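Local coordinates for protein 70 kDa peptidylprolyl isomerase, putative (PDB 2FBN) that probably acts as a peptidylprolyl isomerase of the FK506-binding protein family, whose C-terminal tetratricopeptide repeat domain interacts with the C-terminal pentapeptide of Hsp90, at residues A[53-58]-A[99-104]; A[93-98]-A[109-114]. All coordinates share one frame; numbering follows the deposited sequence.

Interaction 1. Residues A[53-58]-A[99-104]; sequences EINEAI and NKNKDY
Asn101 reaches across to the first turns of helix 54-66 and meets three of its side chains with one amide. Its ND2 donates to Asn55 OD1 at 2.9 Å, the one hydrogen bond between the two segments. The bond is bent, with an N-H...O angle of 132°; the two amide planes are turned 62° apart, and the donor lies tilted from the carbonyl plane of Asn55.

Two isoleucine methyls touch the same amide. Ile58 CD1, coming from the opposite direction, stops 3.6 Å from the donating Asn101 ND2. On the oxygen side, Ile54 CG2 lies 3.6 Å from Asn101 OD1 as the two side chains slide past each other. The other branch of Ile54, with CG1 beside the backbone N (chi1 -56°), brings CD1 to Lys100 CD at 4.1 Å, the two chains crossing at about a right angle. Lys100 thus contributes the aliphatic part of its chain here.

Behind these groups, the backbone fixes where Asn101 sits. Lys102 takes a positive phi and closes helix 77-100 with a Schellman motif, part of which is the bond from Lys102 N to Asn99 O, 3.1 Å long. Asp103 follows directly as the N-cap of helix 104-117, and its carboxylate also pairs with Lys106. At the other segment, Glu53 holds the N-cap position of helix 54-66. Phe49 of helix 31-50 packs against both Ile54 and Lys100.

The contact therefore grades from buried isoleucines to exposed polar ends, tying the tight turn between two helices of the tetratricopeptide repeat region to the start of helix 54-66. A single bent amide bond between two exposed asparagines implies modest directional hold, with van der Waals contact from Ile54, Ile58 and the Lys100 chain probably contributing as much.

Interaction 2. Residues A[93-98]-A[109-114]; sequences NLATCY and DHASKV
Leu94 lays its CD1 methyl over one face of the His110 imidazole, 3.8 Å from the ring centroid, in a CH-pi contact. The methyl is displaced toward the rim and comes nearest to ND1 and CE1, while Leu94 CB backs onto His110 CG. With CG anti to the carbonyl carbon and beside the backbone N (chi1 -66°), His110 turns its ring toward helix 77-100, where Tyr98 meets it one turn further along. Tyr98 CE2 is 3.5 Å from His110 CD2, yet the two near-parallel rings are slid so far apart that they barely overlap.

On the imidazole face opposite Leu94 lies Asp109 OD2, which also forms a salt bridge to Lys113 NZ whose hydrogen bond is weak. A hydrogen bond between His110 ND1 and Asn91 OD1 helps to set the ring's rotation. Alongside, the small Ala95 and Ala111 bring their CB atoms to 4.1 Å, and the helix axes approach to 8.0 Å at 158°, nearly antiparallel, as expected of a helical hairpin in a tetratricopeptide repeat. Helix 54-66 covers Leu94 and Tyr98 through Tyr61 and Ile58, while helix 122-135 touches Ala95 and Ala111 through Lys127 and Leu128.

Interactions 1 and 2 share helix 77-100, and their centres are about 10 Å apart. Interaction 2 pairs this helix with helix 104-117; interaction 1 lies at the turn joining the two and reaches back to helix 54-66. A probable backbone hydrogen bond from Asp103 N to Tyr98 O, 2.8 Å, connects the sites directly. Side chains continue the join: Ile58 CG2 packs 3.4 Å from Tyr98 OH, and Ile54 CG2 lies 3.6 Å from Cys97 CB. Together they link successive helices of the kind of superhelical stack whose groove, in related tetratricopeptide repeat domains, receives the Hsp90 tail.

Interaction 1. Residues A[53-58]-A[99-104]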
loop_
_atom_site.group_PDB
_atom_site.type_symbol
_atom_site.label_atom_id
_atom_site.label_comp_id
_atom_site.label_asym_id
_atom_site.label_seq_id
_atom_site.Cartn_x
_atom_site.Cartn_y
_atom_site.Cartn_z
ATOM N N GLU A 53 -13.803 16.754 5.144
ATOM C CA GLU A 53 -13.812 16.212 3.792
ATOM C C GLU A 53 -12.779 15.100 3.733
ATOM O O GLU A 53 -11.707 15.247 3.139
ATOM C CB GLU A 53 -13.540 17.318 2.771
ATOM C CG GLU A 53 -14.735 18.273 2.613
ATOM C CD GLU A 53 -14.395 19.531 1.815
ATOM O OE1 GLU A 53 -13.604 20.375 2.299
ATOM O OE2 GLU A 53 -14.930 19.671 0.700
ATOM N N ILE A 54 -13.114 13.993 4.383
ATOM C CA ILE A 54 -12.146 12.918 4.613
ATOM C C ILE A 54 -11.709 12.241 3.303
ATOM O O ILE A 54 -10.519 12.022 3.082
ATOM C CB ILE A 54 -12.672 11.896 5.675
ATOM C CG1 ILE A 54 -13.030 12.624 6.994
ATOM C CG2 ILE A 54 -11.687 10.759 5.889
ATOM C CD1 ILE A 54 -11.958 13.606 7.507
ATOM N N ASN A 55 -12.650 11.943 2.413
ATOM C CA ASN A 55 -12.280 11.283 1.158
ATOM C C ASN A 55 -11.321 12.146 0.352
ATOM O O ASN A 55 -10.350 11.654 -0.232
ATOM C CB ASN A 55 -13.528 10.961 0.346
ATOM C CG ASN A 55 -14.385 9.908 1.013
ATOM O OD1 ASN A 55 -13.878 9.011 1.695
ATOM N ND2 ASN A 55 -15.689 10.001 0.814
ATOM N N GLU A 56 -11.601 13.445 0.340
ATOM C CA GLU A 56 -10.779 14.425 -0.371
ATOM C C GLU A 56 -9.390 14.512 0.260
ATOM O O GLU A 56 -8.373 14.592 -0.454
ATOM C CB GLU A 56 -11.471 15.785 -0.350
ATOM C CG GLU A 56 -12.766 15.850 -1.203
ATOM C CD GLU A 56 -13.999 15.123 -0.609
ATOM O OE1 GLU A 56 -13.988 14.671 0.566
ATOM O OE2 GLU A 56 -15.008 15.010 -1.351
ATOM N N ALA A 57 -9.352 14.500 1.598
ATOM C CA ALA A 57 -8.084 14.507 2.325
ATOM C C ALA A 57 -7.240 13.280 1.982
ATOM O O ALA A 57 -6.030 13.400 1.746
ATOM C CB ALA A 57 -8.318 14.592 3.823
ATOM N N ILE A 58 -7.891 12.118 1.925
ATOM C CA ILE A 58 -7.203 10.858 1.595
ATOM C C ILE A 58 -6.497 10.955 0.236
ATOM O O ILE A 58 -5.310 10.614 0.118
ATOM C CB ILE A 58 -8.180 9.671 1.626
ATOM C CG1 ILE A 58 -8.591 9.384 3.084
ATOM C CG2 ILE A 58 -7.557 8.450 0.948
ATOM C CD1 ILE A 58 -9.809 8.474 3.229
ATOM N N ASN A 99 -9.492 5.235 9.860
ATOM C CA ASN A 99 -10.267 4.931 11.091
ATOM C C ASN A 99 -11.625 5.631 11.113
ATOM O O ASN A 99 -12.650 5.016 11.424
ATOM C CB ASN A 99 -9.458 5.238 12.340
ATOM C CG ASN A 99 -8.471 4.117 12.680
ATOM O OD1 ASN A 99 -8.668 2.957 12.278
ATOM N ND2 ASN A 99 -7.446 4.445 13.463
ATOM N N LYS A 100 -11.630 6.900 10.736
ATOM C CA LYS A 100 -12.874 7.662 10.605
ATOM C C LYS A 100 -13.838 7.020 9.605
ATOM O O LYS A 100 -15.036 6.877 9.887
ATOM C CB LYS A 100 -12.572 9.100 10.208
ATOM C CG LYS A 100 -12.077 9.952 11.361
ATOM C CD LYS A 100 -11.560 11.328 10.918
ATOM C CE LYS A 100 -11.456 12.263 12.129
ATOM N NZ LYS A 100 -12.830 12.667 12.633
ATOM N N ASN A 101 -13.319 6.601 8.447
ATOM C CA ASN A 101 -14.137 5.951 7.414
ATOM C C ASN A 101 -14.425 4.466 7.695
ATOM O O ASN A 101 -15.085 3.791 6.898
ATOM C CB ASN A 101 -13.476 6.110 6.033
ATOM C CG ASN A 101 -13.746 7.473 5.403
ATOM O OD1 ASN A 101 -14.403 8.333 5.997
ATOM N ND2 ASN A 101 -13.236 7.669 4.183
ATOM N N LYS A 102 -13.910 3.968 8.831
ATOM C CA LYS A 102 -14.010 2.561 9.234
ATOM C C LYS A 102 -13.427 1.583 8.217
ATOM O O LYS A 102 -13.938 0.457 8.045
ATOM C CB LYS A 102 -15.463 2.187 9.577
ATOM C CG LYS A 102 -16.126 3.153 10.536
ATOM C CD LYS A 102 -17.437 2.570 11.029
ATOM C CE LYS A 102 -18.319 3.681 11.496
ATOM N NZ LYS A 102 -19.028 4.248 10.313
ATOM N N ASP A 103 -12.373 2.010 7.527
ATOM C CA ASP A 103 -11.656 1.104 6.626
ATOM C C ASP A 103 -10.393 0.638 7.351
ATOM O O ASP A 103 -9.284 1.190 7.201
ATOM C CB ASP A 103 -11.363 1.767 5.276
ATOM C CG ASP A 103 -10.777 0.799 4.272
ATOM O OD1 ASP A 103 -10.100 -0.151 4.705
ATOM O OD2 ASP A 103 -10.994 0.989 3.043
ATOM N N TYR A 104 -10.566 -0.376 8.185
ATOM C CA TYR A 104 -9.527 -0.707 9.133
ATOM C C TYR A 104 -8.252 -1.310 8.511
ATOM O O TYR A 104 -7.155 -0.977 8.942
ATOM C CB TYR A 104 -10.104 -1.543 10.303
ATOM C CG TYR A 104 -11.179 -0.750 11.032
ATOM C CD1 TYR A 104 -10.884 0.506 11.616
ATOM C CD2 TYR A 104 -12.494 -1.207 11.070
ATOM C CE1 TYR A 104 -11.887 1.260 12.264
ATOM C CE2 TYR A 104 -13.496 -0.466 11.703
ATOM C CZ TYR A 104 -13.185 0.749 12.304
ATOM O OH TYR A 104 -14.193 1.470 12.926
#

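Interaction 2. Residues A[93-98]-A[109-114]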
loop_
_atom_site.group_PDB
_atom_site.type_symbol
_atom_site.label_atom_id
_atom_site.label_comp_id
_atom_site.label_asym_id
_atom_site.label_seq_id
_atom_site.Cartn_x
_atom_site.Cartn_y
_atom_site.Cartn_z
ATOM N N ASN A 93 -1.908 10.793 9.199
ATOM C CA ASN A 93 -3.183 11.406 8.825
ATOM C C ASN A 93 -4.046 10.417 8.042
ATOM O O ASN A 93 -5.254 10.343 8.248
ATOM C CB ASN A 93 -2.988 12.718 8.053
ATOM C CG ASN A 93 -2.254 13.775 8.868
ATOM O OD1 ASN A 93 -2.136 13.656 10.094
ATOM N ND2 ASN A 93 -1.721 14.788 8.190
ATOM N N LEU A 94 -3.430 9.636 7.150
ATOM C CA LEU A 94 -4.201 8.630 6.438
ATOM C C LEU A 94 -4.785 7.599 7.418
ATOM O O LEU A 94 -5.940 7.174 7.282
ATOM C CB LEU A 94 -3.341 7.955 5.378
ATOM C CG LEU A 94 -3.161 8.733 4.067
ATOM C CD1 LEU A 94 -2.043 8.108 3.276
ATOM C CD2 LEU A 94 -4.476 8.792 3.246
ATOM N N ALA A 95 -3.995 7.202 8.412
ATOM C CA ALA A 95 -4.506 6.231 9.389
ATOM C C ALA A 95 -5.748 6.804 10.090
ATOM O O ALA A 95 -6.775 6.125 10.202
ATOM C CB ALA A 95 -3.437 5.862 10.380
ATOM N N THR A 96 -5.658 8.059 10.530
ATOM C CA THR A 96 -6.836 8.761 11.079
ATOM C C THR A 96 -8.031 8.752 10.115
ATOM O O THR A 96 -9.150 8.381 10.496
ATOM C CB THR A 96 -6.493 10.207 11.480
ATOM O OG1 THR A 96 -5.342 10.198 12.341
ATOM C CG2 THR A 96 -7.678 10.865 12.185
ATOM N N CYS A 97 -7.792 9.130 8.857
ATOM C CA CYS A 97 -8.848 9.184 7.862
ATOM C C CYS A 97 -9.526 7.835 7.726
ATOM O O CYS A 97 -10.737 7.715 7.732
ATOM C CB CYS A 97 -8.296 9.630 6.498
ATOM S SG CYS A 97 -7.869 11.396 6.475
ATOM N N TYR A 98 -8.716 6.795 7.622
ATOM C CA TYR A 98 -9.273 5.473 7.418
ATOM C C TYR A 98 -10.002 4.935 8.663
ATOM O O TYR A 98 -11.018 4.258 8.532
ATOM C CB TYR A 98 -8.170 4.547 6.943
ATOM C CG TYR A 98 -7.775 4.772 5.495
ATOM C CD1 TYR A 98 -8.736 4.786 4.476
ATOM C CD2 TYR A 98 -6.431 4.933 5.147
ATOM C CE1 TYR A 98 -8.358 4.948 3.119
ATOM C CE2 TYR A 98 -6.051 5.091 3.804
ATOM C CZ TYR A 98 -7.017 5.106 2.811
ATOM O OH TYR A 98 -6.628 5.254 1.487
ATOM N N ASP A 109 -2.464 -0.487 7.551
ATOM C CA ASP A 109 -1.357 -0.312 6.607
ATOM C C ASP A 109 -0.579 0.980 6.868
ATOM O O ASP A 109 0.656 0.989 7.018
ATOM C CB ASP A 109 -1.896 -0.320 5.181
ATOM C CG ASP A 109 -0.799 -0.143 4.138
ATOM O OD1 ASP A 109 0.075 -1.026 4.033
ATOM O OD2 ASP A 109 -0.813 0.878 3.435
ATOM N N HIS A 110 -1.318 2.082 6.960
ATOM C CA HIS A 110 -0.674 3.379 7.115
ATOM C C HIS A 110 -0.055 3.631 8.493
ATOM O O HIS A 110 1.063 4.166 8.593
ATOM C CB HIS A 110 -1.607 4.491 6.622
ATOM C CG HIS A 110 -1.839 4.408 5.146
ATOM N ND1 HIS A 110 -0.923 4.878 4.225
ATOM C CD2 HIS A 110 -2.832 3.840 4.429
ATOM C CE1 HIS A 110 -1.356 4.613 3.001
ATOM N NE2 HIS A 110 -2.511 3.978 3.099
ATOM N N ALA A 111 -0.746 3.218 9.562
ATOM C CA ALA A 111 -0.141 3.337 10.895
ATOM C C ALA A 111 1.136 2.487 10.946
ATOM O O ALA A 111 2.145 2.914 11.510
ATOM C CB ALA A 111 -1.109 2.901 11.969
ATOM N N SER A 112 1.106 1.306 10.320
ATOM C CA SER A 112 2.275 0.403 10.326
ATOM C C SER A 112 3.455 1.031 9.572
ATOM O O SER A 112 4.627 0.878 9.969
ATOM C CB SER A 112 1.913 -0.975 9.756
ATOM O OG SER A 112 0.962 -1.631 10.594
ATOM N N LYS A 113 3.143 1.762 8.503
ATOM C CA LYS A 113 4.165 2.474 7.742
ATOM C C LYS A 113 4.871 3.554 8.553
ATOM O O LYS A 113 6.079 3.767 8.383
ATOM C CB LYS A 113 3.588 3.050 6.450
ATOM C CG LYS A 113 3.371 2.004 5.384
ATOM C CD LYS A 113 2.658 2.585 4.194
ATOM C CE LYS A 113 2.552 1.519 3.116
ATOM N NZ LYS A 113 1.849 2.046 1.949
ATOM N N VAL A 114 4.124 4.241 9.414
ATOM C CA VAL A 114 4.733 5.227 10.308
ATOM C C VAL A 114 5.740 4.526 11.218
ATOM O O VAL A 114 6.851 5.021 11.403
ATOM C CB VAL A 114 3.705 5.975 11.174
ATOM C CG1 VAL A 114 4.414 6.952 12.114
ATOM C CG2 VAL A 114 2.717 6.725 10.297
#